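PDB 2UVF: exopolygalacturonase from Yersinia enterocolitica, which hydrolyses pectin's polygalacturonic acid backbone from the chain end as a family 28 glycoside hydrolase, probably releasing digalacturonic acid in the periplasm. Local coordinates for residues W274-A280 / P291-S296; Y326-R330 / A377-D381; N105-K109 / N526-D530; M458-G464 / R488-V494. All coordinates share one frame. Residue numbers count along the deposited sequence, not the author numbering.

Contact 1: residues W274-A280 / P291-S296; sequences WLRAKTA and PQYVAS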
loop_
_atom_site.group_PDB
_atom_site.type_symbol
_atom_site.label_atom_id
_atom_site.label_comp_id
_atom_site.label_asym_id
_atom_site.label_seq_id
_atom_site.Cartn_x
_atom_site.Cartn_y
_atom_site.Cartn_z
ATOM N N TRP A 274 14.281 -1.883 -14.972
ATOM C CA TRP A 274 15.585 -1.473 -14.469
ATOM C C TRP A 274 16.590 -2.591 -14.405
ATOM O O TRP A 274 16.231 -3.750 -14.165
ATOM C CB TRP A 274 15.434 -0.976 -13.028
ATOM C CG TRP A 274 14.524 0.135 -12.901
ATOM C CD1 TRP A 274 13.235 0.096 -12.452
ATOM C CD2 TRP A 274 14.801 1.475 -13.234
ATOM N NE1 TRP A 274 12.689 1.347 -12.480
ATOM C CE2 TRP A 274 13.633 2.218 -12.966
ATOM C CE3 TRP A 274 15.932 2.141 -13.741
ATOM C CZ2 TRP A 274 13.571 3.587 -13.169
ATOM C CZ3 TRP A 274 15.856 3.497 -13.958
ATOM C CH2 TRP A 274 14.688 4.211 -13.657
ATOM N N LEU A 275 17.853 -2.216 -14.546
ATOM C CA LEU A 275 18.947 -3.119 -14.293
ATOM C C LEU A 275 19.072 -3.354 -12.789
ATOM O O LEU A 275 18.594 -2.559 -11.983
ATOM C CB LEU A 275 20.248 -2.554 -14.882
ATOM C CG LEU A 275 20.434 -2.662 -16.414
ATOM C CD1 LEU A 275 21.713 -2.010 -16.790
ATOM C CD2 LEU A 275 20.432 -4.109 -16.923
ATOM N N ARG A 276 19.722 -4.456 -12.416
ATOM C CA ARG A 276 20.013 -4.729 -11.021
ATOM C C ARG A 276 21.054 -3.745 -10.475
ATOM O O ARG A 276 21.788 -3.118 -11.243
ATOM C CB ARG A 276 20.479 -6.184 -10.872
ATOM C CG ARG A 276 19.392 -7.210 -11.159
ATOM C CD ARG A 276 18.317 -7.171 -10.107
ATOM N NE ARG A 276 17.416 -8.306 -10.265
ATOM C CZ ARG A 276 17.510 -9.460 -9.610
ATOM N NH1 ARG A 276 18.471 -9.644 -8.726
ATOM N NH2 ARG A 276 16.636 -10.434 -9.851
ATOM N N ALA A 277 21.109 -3.599 -9.155
ATOM C CA ALA A 277 22.066 -2.691 -8.511
ATOM C C ALA A 277 23.477 -3.290 -8.485
ATOM O O ALA A 277 23.641 -4.472 -8.764
ATOM C CB ALA A 277 21.603 -2.357 -7.119
ATOM N N LYS A 278 24.485 -2.485 -8.142
ATOM C CA LYS A 278 25.874 -2.970 -8.031
ATOM C C LYS A 278 25.865 -4.328 -7.308
ATOM O O LYS A 278 26.315 -5.346 -7.857
ATOM C CB LYS A 278 26.753 -1.958 -7.282
ATOM C CG LYS A 278 28.102 -1.728 -7.910
ATOM C CD LYS A 278 29.187 -1.369 -6.869
ATOM C CE LYS A 278 30.592 -1.449 -7.495
ATOM N NZ LYS A 278 31.716 -1.526 -6.484
ATOM N N THR A 279 25.311 -4.333 -6.091
ATOM C CA THR A 279 24.961 -5.573 -5.390
ATOM C C THR A 279 23.520 -5.922 -5.758
ATOM O O THR A 279 22.566 -5.276 -5.288
ATOM C CB THR A 279 25.083 -5.401 -3.865
ATOM O OG1 THR A 279 26.335 -4.774 -3.560
ATOM C CG2 THR A 279 24.971 -6.736 -3.155
ATOM N N ALA A 280 23.385 -6.960 -6.578
ATOM C CA ALA A 280 22.159 -7.254 -7.329
ATOM C C ALA A 280 21.124 -8.050 -6.556
ATOM O O ALA A 280 19.950 -8.089 -6.933
ATOM C CB ALA A 280 22.519 -8.004 -8.600
ATOM N N PRO A 291 15.843 -9.216 -4.384
ATOM C CA PRO A 291 16.417 -8.503 -5.533
ATOM C C PRO A 291 16.632 -7.032 -5.238
ATOM O O PRO A 291 15.835 -6.425 -4.506
ATOM C CB PRO A 291 15.347 -8.653 -6.631
ATOM C CG PRO A 291 14.062 -8.764 -5.881
ATOM C CD PRO A 291 14.441 -9.612 -4.644
ATOM N N GLN A 292 17.696 -6.468 -5.805
ATOM C CA GLN A 292 18.008 -5.060 -5.629
ATOM C C GLN A 292 18.084 -4.407 -7.008
ATOM O O GLN A 292 18.841 -4.854 -7.853
ATOM C CB GLN A 292 19.344 -4.908 -4.892
ATOM C CG GLN A 292 19.390 -5.659 -3.545
ATOM C CD GLN A 292 18.739 -4.868 -2.441
ATOM O OE1 GLN A 292 17.549 -5.049 -2.123
ATOM N NE2 GLN A 292 19.499 -3.974 -1.852
ATOM N N TYR A 293 17.289 -3.360 -7.221
ATOM C CA TYR A 293 17.218 -2.675 -8.500
ATOM C C TYR A 293 17.933 -1.338 -8.392
ATOM O O TYR A 293 17.925 -0.694 -7.326
ATOM C CB TYR A 293 15.761 -2.544 -8.951
ATOM C CG TYR A 293 15.105 -3.895 -9.137
ATOM C CD1 TYR A 293 15.456 -4.713 -10.224
ATOM C CD2 TYR A 293 14.178 -4.388 -8.203
ATOM C CE1 TYR A 293 14.897 -5.965 -10.391
ATOM C CE2 TYR A 293 13.588 -5.655 -8.365
ATOM C CZ TYR A 293 13.959 -6.437 -9.459
ATOM O OH TYR A 293 13.383 -7.675 -9.654
ATOM N N VAL A 294 18.612 -0.952 -9.476
ATOM C CA VAL A 294 19.443 0.256 -9.450
ATOM C C VAL A 294 18.605 1.497 -9.108
ATOM O O VAL A 294 17.466 1.643 -9.602
ATOM C CB VAL A 294 20.244 0.446 -10.801
ATOM C CG1 VAL A 294 19.314 0.748 -11.967
ATOM C CG2 VAL A 294 21.320 1.533 -10.662
ATOM N N ALA A 295 19.169 2.363 -8.260
ATOM C CA ALA A 295 18.580 3.672 -7.940
ATOM C C ALA A 295 19.038 4.772 -8.892
ATOM O O ALA A 295 20.195 5.217 -8.868
ATOM C CB ALA A 295 18.836 4.071 -6.462
ATOM N N SER A 296 18.108 5.227 -9.726
ATOM C CA SER A 296 18.451 6.108 -10.846
ATOM C C SER A 296 17.842 7.502 -10.719
ATOM O O SER A 296 17.100 7.777 -9.775
ATOM C CB SER A 296 18.015 5.452 -12.152
ATOM O OG SER A 296 18.569 6.105 -13.283
#

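Contact 2: residues Y326-R330 / A377-D381; sequences YGQRR and ANNGD. With ADA (alpha-D-galactopyranuronic acid), chain C; SO4 (sulfate ion), chain I.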
loop_
_atom_site.group_PDB
_atom_site.type_symbol
_atom_site.label_atom_id
_atom_site.label_comp_id
_atom_site.label_asym_id
_atom_site.label_seq_id
_atom_site.Cartn_x
_atom_site.Cartn_y
_atom_site.Cartn_z
ATOM N N TYR A 326 11.002 11.424 -18.278
ATOM C CA TYR A 326 11.237 10.619 -17.083
ATOM C C TYR A 326 10.040 10.589 -16.108
ATOM O O TYR A 326 9.682 9.511 -15.582
ATOM C CB TYR A 326 12.515 11.112 -16.386
ATOM C CG TYR A 326 13.049 10.174 -15.334
ATOM C CD1 TYR A 326 13.763 9.013 -15.690
ATOM C CD2 TYR A 326 12.850 10.447 -13.966
ATOM C CE1 TYR A 326 14.268 8.137 -14.689
ATOM C CE2 TYR A 326 13.333 9.587 -12.975
ATOM C CZ TYR A 326 14.029 8.436 -13.345
ATOM O OH TYR A 326 14.502 7.619 -12.367
ATOM N N GLY A 327 9.420 11.748 -15.885
ATOM C CA GLY A 327 8.310 11.880 -14.946
ATOM C C GLY A 327 6.962 11.319 -15.378
ATOM O O GLY A 327 6.106 11.005 -14.526
ATOM N N GLN A 328 6.750 11.185 -16.690
ATOM C CA GLN A 328 5.420 10.833 -17.197
ATOM C C GLN A 328 5.343 9.605 -18.105
ATOM O O GLN A 328 4.297 8.979 -18.217
ATOM C CB GLN A 328 4.763 12.049 -17.905
ATOM C CG GLN A 328 4.728 13.352 -17.105
ATOM C CD GLN A 328 4.008 13.227 -15.754
ATOM O OE1 GLN A 328 4.338 13.917 -14.815
ATOM N NE2 GLN A 328 3.038 12.354 -15.670
ATOM N N ARG A 329 6.447 9.253 -18.738
ATOM C CA ARG A 329 6.392 8.316 -19.856
ATOM C C ARG A 329 6.934 6.899 -19.594
ATOM O O ARG A 329 6.978 6.077 -20.508
ATOM C CB ARG A 329 7.037 8.942 -21.109
ATOM C CG ARG A 329 6.481 10.329 -21.515
ATOM C CD ARG A 329 5.112 10.227 -22.137
ATOM N NE ARG A 329 5.118 9.202 -23.176
ATOM C CZ ARG A 329 4.046 8.532 -23.575
ATOM N NH1 ARG A 329 2.852 8.768 -23.024
ATOM N NH2 ARG A 329 4.171 7.614 -24.535
ATOM N N ARG A 330 7.310 6.592 -18.354
ATOM C CA ARG A 330 7.651 5.193 -17.983
ATOM C C ARG A 330 6.378 4.456 -17.584
ATOM O O ARG A 330 5.548 5.017 -16.880
ATOM C CB ARG A 330 8.629 5.166 -16.813
ATOM C CG ARG A 330 9.889 5.948 -17.044
ATOM C CD ARG A 330 10.803 5.887 -15.846
ATOM N NE ARG A 330 10.563 6.960 -14.885
ATOM C CZ ARG A 330 10.640 6.814 -13.563
ATOM N NH1 ARG A 330 10.908 5.617 -13.026
ATOM N NH2 ARG A 330 10.427 7.852 -12.776
ATOM N N ALA A 377 13.801 0.846 -7.194
ATOM C CA ALA A 377 13.287 1.392 -8.444
ATOM C C ALA A 377 12.682 2.793 -8.240
ATOM O O ALA A 377 11.738 2.957 -7.453
ATOM C CB ALA A 377 12.286 0.435 -9.053
ATOM N N ASN A 378 13.260 3.794 -8.909
ATOM C CA ASN A 378 12.819 5.201 -8.763
ATOM C C ASN A 378 11.326 5.357 -9.042
ATOM O O ASN A 378 10.842 4.976 -10.116
ATOM C CB ASN A 378 13.634 6.139 -9.657
ATOM C CG ASN A 378 13.603 7.607 -9.182
ATOM O OD1 ASN A 378 13.386 7.910 -8.005
ATOM N ND2 ASN A 378 13.830 8.519 -10.109
ATOM N N ASN A 379 10.622 5.897 -8.045
ATOM C CA ASN A 379 9.158 6.052 -8.018
ATOM C C ASN A 379 8.388 4.743 -7.959
ATOM O O ASN A 379 7.173 4.715 -8.213
ATOM C CB ASN A 379 8.667 6.911 -9.188
ATOM C CG ASN A 379 9.439 8.195 -9.305
ATOM O OD1 ASN A 379 10.071 8.434 -10.327
ATOM N ND2 ASN A 379 9.451 9.007 -8.229
ATOM N N GLY A 380 9.079 3.666 -7.611
ATOM C CA GLY A 380 8.435 2.366 -7.562
ATOM C C GLY A 380 7.750 2.156 -6.233
ATOM O O GLY A 380 8.245 1.373 -5.386
ATOM N N ASP A 381 6.631 2.857 -6.028
ATOM C CA ASP A 381 5.869 2.685 -4.783
ATOM C C ASP A 381 5.113 1.369 -4.830
ATOM O O ASP A 381 4.888 0.837 -5.910
ATOM C CB ASP A 381 4.985 3.899 -4.379
ATOM C CG ASP A 381 4.326 4.582 -5.537
ATOM O OD1 ASP A 381 4.045 3.880 -6.558
ATOM O OD2 ASP A 381 4.069 5.822 -5.408
HETATM C C1 ADA C . 6.841 9.833 -4.666
HETATM C C2 ADA C . 6.027 9.269 -5.849
HETATM C C3 ADA C . 6.014 10.364 -6.941
HETATM C C4 ADA C . 5.064 11.458 -6.425
HETATM C C5 ADA C . 5.713 12.028 -5.150
HETATM C C6 ADA C . 4.808 13.097 -4.494
HETATM O O1 ADA C . 8.181 10.269 -5.038
HETATM O O2 ADA C . 6.514 8.031 -6.315
HETATM O O3 ADA C . 5.677 9.864 -8.259
HETATM O O4 ADA C . 3.825 10.823 -6.024
HETATM O O5 ADA C . 6.056 10.959 -4.165
HETATM O O6B ADA C . 3.903 12.704 -3.715
HETATM O O6A ADA C . 5.029 14.303 -4.771
HETATM S S SO4 I . 12.337 11.372 -6.937
HETATM O O1 SO4 I . 12.691 10.153 -6.212
HETATM O O2 SO4 I . 13.308 12.404 -6.587
HETATM O O3 SO4 I . 12.397 11.138 -8.379
HETATM O O4 SO4 I . 10.981 11.789 -6.569
#

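Contact 3: residues N105-K109 / N526-D530; sequences NFQHK and NVTVD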
loop_
_atom_site.group_PDB
_atom_site.type_symbol
_atom_site.label_atom_id
_atom_site.label_comp_id
_atom_site.label_asym_id
_atom_site.label_seq_id
_atom_site.Cartn_x
_atom_site.Cartn_y
_atom_site.Cartn_z
ATOM N N ASN A 105 10.941 -6.770 26.473
ATOM C CA ASN A 105 9.567 -6.629 25.993
ATOM C C ASN A 105 9.203 -5.189 25.596
ATOM O O ASN A 105 8.135 -4.676 25.958
ATOM C CB ASN A 105 8.593 -7.136 27.068
ATOM C CG ASN A 105 8.184 -8.588 26.878
ATOM O OD1 ASN A 105 7.137 -8.996 27.383
ATOM N ND2 ASN A 105 8.994 -9.374 26.161
ATOM N N PHE A 106 10.090 -4.540 24.845
ATOM C CA PHE A 106 9.905 -3.122 24.546
ATOM C C PHE A 106 8.839 -2.883 23.470
ATOM O O PHE A 106 8.027 -1.971 23.591
ATOM C CB PHE A 106 11.244 -2.463 24.187
ATOM C CG PHE A 106 11.108 -1.062 23.657
ATOM C CD1 PHE A 106 11.119 0.037 24.527
ATOM C CD2 PHE A 106 10.969 -0.832 22.280
ATOM C CE1 PHE A 106 11.013 1.341 24.028
ATOM C CE2 PHE A 106 10.826 0.460 21.779
ATOM C CZ PHE A 106 10.852 1.550 22.650
ATOM N N GLN A 107 8.840 -3.724 22.442
ATOM C CA GLN A 107 7.994 -3.571 21.255
ATOM C C GLN A 107 6.536 -3.950 21.487
ATOM O O GLN A 107 6.237 -4.981 22.109
ATOM C CB GLN A 107 8.561 -4.391 20.077
ATOM C CG GLN A 107 9.896 -3.874 19.479
ATOM C CD GLN A 107 9.752 -2.570 18.722
ATOM O OE1 GLN A 107 8.640 -2.103 18.468
ATOM N NE2 GLN A 107 10.874 -1.963 18.379
ATOM N N HIS A 108 5.631 -3.098 20.996
ATOM C CA HIS A 108 4.203 -3.403 20.976
ATOM C C HIS A 108 3.967 -4.708 20.222
ATOM O O HIS A 108 4.358 -4.852 19.064
ATOM C CB HIS A 108 3.386 -2.271 20.308
ATOM C CG HIS A 108 1.908 -2.526 20.325
ATOM N ND1 HIS A 108 1.105 -2.169 21.388
ATOM C CD2 HIS A 108 1.100 -3.152 19.436
ATOM C CE1 HIS A 108 -0.136 -2.555 21.147
ATOM N NE2 HIS A 108 -0.165 -3.154 19.971
ATOM N N LYS A 109 3.329 -5.663 20.889
ATOM C CA LYS A 109 2.975 -6.937 20.265
ATOM C C LYS A 109 1.643 -6.829 19.525
ATOM O O LYS A 109 0.591 -6.653 20.127
ATOM C CB LYS A 109 2.933 -8.079 21.295
ATOM C CG LYS A 109 4.231 -8.270 22.118
ATOM C CD LYS A 109 3.878 -8.897 23.489
ATOM C CE LYS A 109 5.047 -8.872 24.486
ATOM N NZ LYS A 109 5.211 -7.539 25.147
ATOM N N ASN A 526 -0.335 3.795 20.995
ATOM C CA ASN A 526 0.179 2.428 21.213
ATOM C C ASN A 526 1.228 2.047 20.165
ATOM O O ASN A 526 1.076 1.043 19.487
ATOM C CB ASN A 526 -0.958 1.391 21.170
ATOM C CG ASN A 526 -2.096 1.688 22.143
ATOM O OD1 ASN A 526 -1.954 2.464 23.077
ATOM N ND2 ASN A 526 -3.235 1.046 21.920
ATOM N N VAL A 527 2.269 2.871 20.039
ATOM C CA VAL A 527 3.303 2.736 19.009
ATOM C C VAL A 527 4.669 2.765 19.687
ATOM O O VAL A 527 4.945 3.626 20.512
ATOM C CB VAL A 527 3.211 3.863 17.924
ATOM C CG1 VAL A 527 4.514 3.984 17.102
ATOM C CG2 VAL A 527 1.988 3.664 17.017
ATOM N N THR A 528 5.508 1.805 19.330
ATOM C CA THR A 528 6.848 1.697 19.867
ATOM C C THR A 528 7.826 1.740 18.706
ATOM O O THR A 528 7.621 1.074 17.691
ATOM C CB THR A 528 7.022 0.379 20.644
ATOM O OG1 THR A 528 6.538 -0.709 19.831
ATOM C CG2 THR A 528 6.232 0.423 21.952
ATOM N N VAL A 529 8.860 2.550 18.848
ATOM C CA VAL A 529 9.967 2.562 17.919
ATOM C C VAL A 529 11.251 2.330 18.697
ATOM O O VAL A 529 11.532 3.044 19.663
ATOM C CB VAL A 529 10.131 3.930 17.174
ATOM C CG1 VAL A 529 11.288 3.855 16.163
ATOM C CG2 VAL A 529 8.853 4.364 16.497
ATOM N N ASP A 530 12.025 1.342 18.257
ATOM C CA ASP A 530 13.399 1.164 18.714
ATOM C C ASP A 530 14.356 1.519 17.581
ATOM O O ASP A 530 14.426 0.812 16.580
ATOM C CB ASP A 530 13.642 -0.266 19.175
ATOM C CG ASP A 530 15.022 -0.467 19.805
ATOM O OD1 ASP A 530 15.745 0.506 20.138
ATOM O OD2 ASP A 530 15.388 -1.637 19.967
HETATM O O HOH W 1 13.103 -3.968 18.871
#

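Contact 4: residues M458-G464 / R488-V494; sequences MYLTDIG and RDLAKQV. With SO4 (sulfate ion), chain E.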
loop_
_atom_site.group_PDB
_atom_site.type_symbol
_atom_site.label_atom_id
_atom_site.label_comp_id
_atom_site.label_asym_id
_atom_site.label_seq_id
_atom_site.Cartn_x
_atom_site.Cartn_y
_atom_site.Cartn_z
ATOM N N MET A 458 7.158 -2.535 11.119
ATOM C CA MET A 458 8.047 -1.849 10.178
ATOM C C MET A 458 9.502 -2.053 10.588
ATOM O O MET A 458 9.869 -1.783 11.733
ATOM C CB MET A 458 7.759 -0.347 10.144
ATOM C CG MET A 458 6.405 0.046 9.636
ATOM S SD MET A 458 5.061 -0.310 10.788
ATOM C CE MET A 458 3.785 0.597 9.942
ATOM N N TYR A 459 10.317 -2.519 9.648
ATOM C CA TYR A 459 11.738 -2.728 9.887
ATOM C C TYR A 459 12.534 -2.141 8.735
ATOM O O TYR A 459 12.380 -2.591 7.620
ATOM C CB TYR A 459 12.020 -4.237 10.057
ATOM C CG TYR A 459 13.483 -4.554 10.205
ATOM C CD1 TYR A 459 14.226 -4.047 11.271
ATOM C CD2 TYR A 459 14.132 -5.358 9.279
ATOM C CE1 TYR A 459 15.606 -4.328 11.392
ATOM C CE2 TYR A 459 15.493 -5.660 9.399
ATOM C CZ TYR A 459 16.212 -5.147 10.451
ATOM O OH TYR A 459 17.555 -5.427 10.538
ATOM N N LEU A 460 13.342 -1.113 9.012
ATOM C CA LEU A 460 14.251 -0.426 8.046
ATOM C C LEU A 460 13.576 0.594 7.126
ATOM O O LEU A 460 14.247 1.260 6.299
ATOM C CB LEU A 460 15.106 -1.401 7.202
ATOM C CG LEU A 460 16.050 -2.372 7.921
ATOM C CD1 LEU A 460 16.641 -3.333 6.892
ATOM C CD2 LEU A 460 17.136 -1.688 8.718
ATOM N N THR A 461 12.255 0.728 7.284
ATOM C CA THR A 461 11.450 1.688 6.499
ATOM C C THR A 461 11.952 3.098 6.828
ATOM O O THR A 461 12.515 3.290 7.895
ATOM C CB THR A 461 9.945 1.555 6.866
ATOM O OG1 THR A 461 9.686 0.209 7.289
ATOM C CG2 THR A 461 9.039 1.913 5.676
ATOM N N ASP A 462 11.760 4.070 5.938
ATOM C CA ASP A 462 12.231 5.433 6.205
ATOM C C ASP A 462 11.402 6.105 7.309
ATOM O O ASP A 462 11.947 6.745 8.219
ATOM C CB ASP A 462 12.215 6.300 4.929
ATOM C CG ASP A 462 13.344 5.972 3.973
ATOM O OD1 ASP A 462 14.122 5.049 4.266
ATOM O OD2 ASP A 462 13.456 6.636 2.918
ATOM N N ILE A 463 10.081 5.963 7.208
ATOM C CA ILE A 463 9.141 6.722 8.009
ATOM C C ILE A 463 7.959 5.807 8.291
ATOM O O ILE A 463 7.595 5.011 7.439
ATOM C CB ILE A 463 8.723 8.081 7.276
ATOM C CG1 ILE A 463 9.949 8.989 7.088
ATOM C CG2 ILE A 463 7.644 8.835 8.048
ATOM C CD1 ILE A 463 9.784 10.161 6.112
ATOM N N GLY A 464 7.375 5.902 9.486
ATOM C CA GLY A 464 6.113 5.204 9.766
ATOM C C GLY A 464 4.905 5.881 9.120
ATOM O O GLY A 464 4.248 5.326 8.252
ATOM N N ARG A 488 11.193 -0.711 14.030
ATOM C CA ARG A 488 12.589 -0.893 14.441
ATOM C C ARG A 488 13.523 -0.424 13.337
ATOM O O ARG A 488 13.332 -0.766 12.174
ATOM C CB ARG A 488 12.862 -2.365 14.819
ATOM C CG ARG A 488 14.324 -2.743 14.962
ATOM C CD ARG A 488 14.560 -4.012 15.757
ATOM N NE ARG A 488 15.806 -3.855 16.526
ATOM C CZ ARG A 488 16.969 -4.404 16.181
ATOM N NH1 ARG A 488 17.035 -5.190 15.110
ATOM N NH2 ARG A 488 18.058 -4.180 16.901
ATOM N N ASP A 489 14.530 0.360 13.704
ATOM C CA ASP A 489 15.560 0.775 12.758
ATOM C C ASP A 489 15.003 1.608 11.595
ATOM O O ASP A 489 15.454 1.480 10.457
ATOM C CB ASP A 489 16.340 -0.439 12.236
ATOM C CG ASP A 489 17.201 -1.094 13.299
ATOM O OD1 ASP A 489 17.426 -0.505 14.359
ATOM O OD2 ASP A 489 17.683 -2.210 13.071
ATOM N N LEU A 490 14.054 2.490 11.896
ATOM C CA LEU A 490 13.561 3.429 10.912
ATOM C C LEU A 490 14.729 4.242 10.398
ATOM O O LEU A 490 15.631 4.558 11.161
ATOM C CB LEU A 490 12.485 4.334 11.512
ATOM C CG LEU A 490 11.138 3.702 11.858
ATOM C CD1 LEU A 490 10.215 4.789 12.339
ATOM C CD2 LEU A 490 10.549 2.957 10.655
ATOM N N ALA A 491 14.750 4.533 9.104
ATOM C CA ALA A 491 15.919 5.206 8.517
ATOM C C ALA A 491 15.858 6.722 8.653
ATOM O O ALA A 491 16.898 7.380 8.607
ATOM C CB ALA A 491 16.136 4.791 7.048
ATOM N N LYS A 492 14.663 7.289 8.836
ATOM C CA LYS A 492 14.564 8.747 8.972
ATOM C C LYS A 492 13.789 9.208 10.198
ATOM O O LYS A 492 14.377 9.717 11.156
ATOM C CB LYS A 492 13.953 9.403 7.723
ATOM C CG LYS A 492 14.692 9.220 6.413
ATOM C CD LYS A 492 14.019 10.141 5.355
ATOM C CE LYS A 492 14.571 9.934 3.939
ATOM N NZ LYS A 492 16.049 9.679 3.873
ATOM N N GLN A 493 12.470 9.056 10.154
ATOM C CA GLN A 493 11.599 9.637 11.163
ATOM C C GLN A 493 10.430 8.739 11.497
ATOM O O GLN A 493 10.062 7.891 10.702
ATOM C CB GLN A 493 11.064 10.950 10.635
ATOM C CG GLN A 493 12.164 11.898 10.178
ATOM C CD GLN A 493 11.598 13.096 9.499
ATOM O OE1 GLN A 493 11.270 13.054 8.318
ATOM N NE2 GLN A 493 11.454 14.165 10.241
ATOM N N VAL A 494 9.842 8.951 12.669
ATOM C CA VAL A 494 8.665 8.221 13.126
ATOM C C VAL A 494 7.381 8.739 12.454
ATOM O O VAL A 494 6.606 7.967 11.879
ATOM C CB VAL A 494 8.531 8.300 14.680
ATOM C CG1 VAL A 494 7.267 7.650 15.148
ATOM C CG2 VAL A 494 9.761 7.698 15.385
HETATM S S SO4 E . 18.620 -2.799 20.289
HETATM O O1 SO4 E . 17.743 -3.899 19.864
HETATM O O2 SO4 E . 19.748 -3.369 21.032
HETATM O O3 SO4 E . 19.129 -2.083 19.114
HETATM O O4 SO4 E . 17.884 -1.879 21.164
#

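Contact 1: residues W274-A280 / P291-S296
This is a short antiparallel pairing at the base of an excursion from the beta-helix, where the chain leaves one coil, folds back as a hairpin and returns over its own outgoing arm. Arg276 and Tyr293 form the non-hydrogen-bonded pair, CA to CA 4.3 Å, and the backbone bonds lie around it: Val294 N to Leu275 O at 3.0 Å and Ala277 N to Gln292 O at 2.9 Å. The chain then turns a corner at Lys278 and Thr279, so that Ala280 O can take Gln292 N at 3.0 Å. Family 28 enzymes are right-handed parallel beta-helices; this antiparallel pair lies instead in a loop inserted between strands 268-270 and 334-339. Across the corner the Arg276 side chain bends back, with NH1 bonded to Ala280 O at 2.8 Å and one face of the guanidinium covered by Pro291, whose CB is 3.8 Å from Arg276 CZ. At the other end the Trp274 side chain meets Val294 and Ser296, with CE3 4.1 Å from Val294 CG1 and CZ3 3.4 Å from Ser296 CB. Helix 301-304 packs against the same indole through Val301 and Asp304, and Asp304 also accepts a hydrogen bond from Ser296 OG.

Contact 2: residues Y326-R330 / A377-D381
A type II beta turn from Ala377 to Gly380, in a loop of the family 28 beta-helix that contributes to the sugar-binding pocket, is held by Tyr326 in the last turn of helix 322-328 and by Arg330 just after it. Asn379 sits in the turn at phi/psi 67/16°, and Gly380 N closes it on Ala377 O at 2.8 Å. Arg330 does most of the holding: with chi1 m and chi2 t it reaches out extended, then chi3 at -90° swings the guanidinium so that its edge faces the turn. Arg330 NH1 bonds to Asn378 O at 3.0 Å, while Arg330 NE is tied back to Tyr326 O at 2.8 Å, which steadies the group from behind. Tyr326, chi1 t, carries its hydroxyl to the Asn378 side chain, also t, and ND2 donates to OH at 2.5 Å. Asn379 and Asp381 belong to the glycan pocket; Asp381 OD2 accepts only a weak bond from O2 of the galacturonate, at 3.4 Å. Asn379, chi1 m, turns its amide oxygen to the arginine, with OD1 2.5 Å from Arg330 NH2.

Contact 3: residues N105-K109 / N526-D530
Phe106 lays its ring against strand 518-532, CE2 reaching to 4.0 Å from Thr528 CB and 3.9 Å from Asp530 CB, with Val529 O at the ring edge, 3.4 Å from CZ. The ring comes from a loop of the N-terminal fibronectin type III region and the strand from the beta-helix, so the contact docks the accessory domain on the flank of the catalytic one. Thr528 is the centre of the joint. The Thr528 side chain points at the loop, where Thr528 OG1 accepts from His108 N at 2.8 Å and donates to Gln107 OE1 at 2.9 Å, so a single hydroxyl serves as both donor and acceptor. Gln107 folds back with chi1 and chi2 both m, which brings its amide to the strand; NE2 bonds to Met487 O on the neighbouring strand 476-490 and to a water at 3.0 Å, and that water gives a weak bond to Asp530 OD2 at 3.4 Å. Asn562 is the firmer partner of Asp530, through OD1. At the far end one face of the His108 ring covers Asn526 O, 3.7 Å from ND1. Asp102 fixes the loop from its own side by accepting from the backbone N atoms of Phe106 and Gln107. No salt bridge joins the segments: directed bonds between neutral groups and ring packing place the loop, with the charge of Asp530 reached through a water.

Contact 4: residues M458-G464 / R488-V494
Two successive coils of the right-handed parallel beta-helix lie side by side here, at the corners that lead from strand 448-459 to 463-470 and from 476-490 to 493-500. Tyr459 pairs in parallel with Arg488, CA to CA 5.0 Å. The bridge rests on Arg488 N to Met458 O at 2.9 Å and Leu460 N to Arg488 O at 3.2 Å, and it puts both side chains on the same face, Tyr459 CD1 3.9 Å from Arg488 CG. Through the corner the bonding persists: Ala491 N reaches Thr461 O at 2.8 Å, and Asp462 O takes both Lys492 N at 2.8 Å and Gln493 N at 3.1 Å. Short CA-H...O contacts fill in between, such as Ile463 CA to Gln493 O at 3.1 Å and Leu490 CA to Thr461 O at 3.2 Å. Leu490 packs inward, CD2 4.4 Å from Met458 CB and 4.1 Å from Thr461 CB, and strand 518-532 of the next coil covers it through Ser532. On the outside, Arg488 NH2 holds a sulfate, probably from the crystallisation liquor, with bonds to O1 at 3.0 Å and O3 at 3.2 Å. Asp462 OD2 and Lys492 NZ stay 4.1 Å apart, short of a salt bridge. The coils are therefore joined mainly by backbone hydrogen bonds, which depend little on side-chain identity, while the charged groups lie along the outer surface.

How the contacts relate
Contacts 1 and 2 adjoin: Trp274 of the first packs on Arg330 and Ala377 of the second, CZ2 to Arg330 NH1 3.4 Å and CD1 to Ala377 CB 3.5 Å. Contacts 3 and 4 also touch, because strands 518-532 and 476-490 are sheet neighbours; Asp530 O probably accepts Asp489 N at 2.9 Å. The two pairs stand apart, with contacts 2 and 3 about 34 Å between centres. All four are partly buried; contacts 1 and 4 alone include exposed residues. Backbone bonding dominates contact 1, antiparallel in an inserted loop, and contact 4, parallel within the coils. In contact 2, at the sugar pocket, and contact 3, between domains, every direct hydrogen bond involves a side chain.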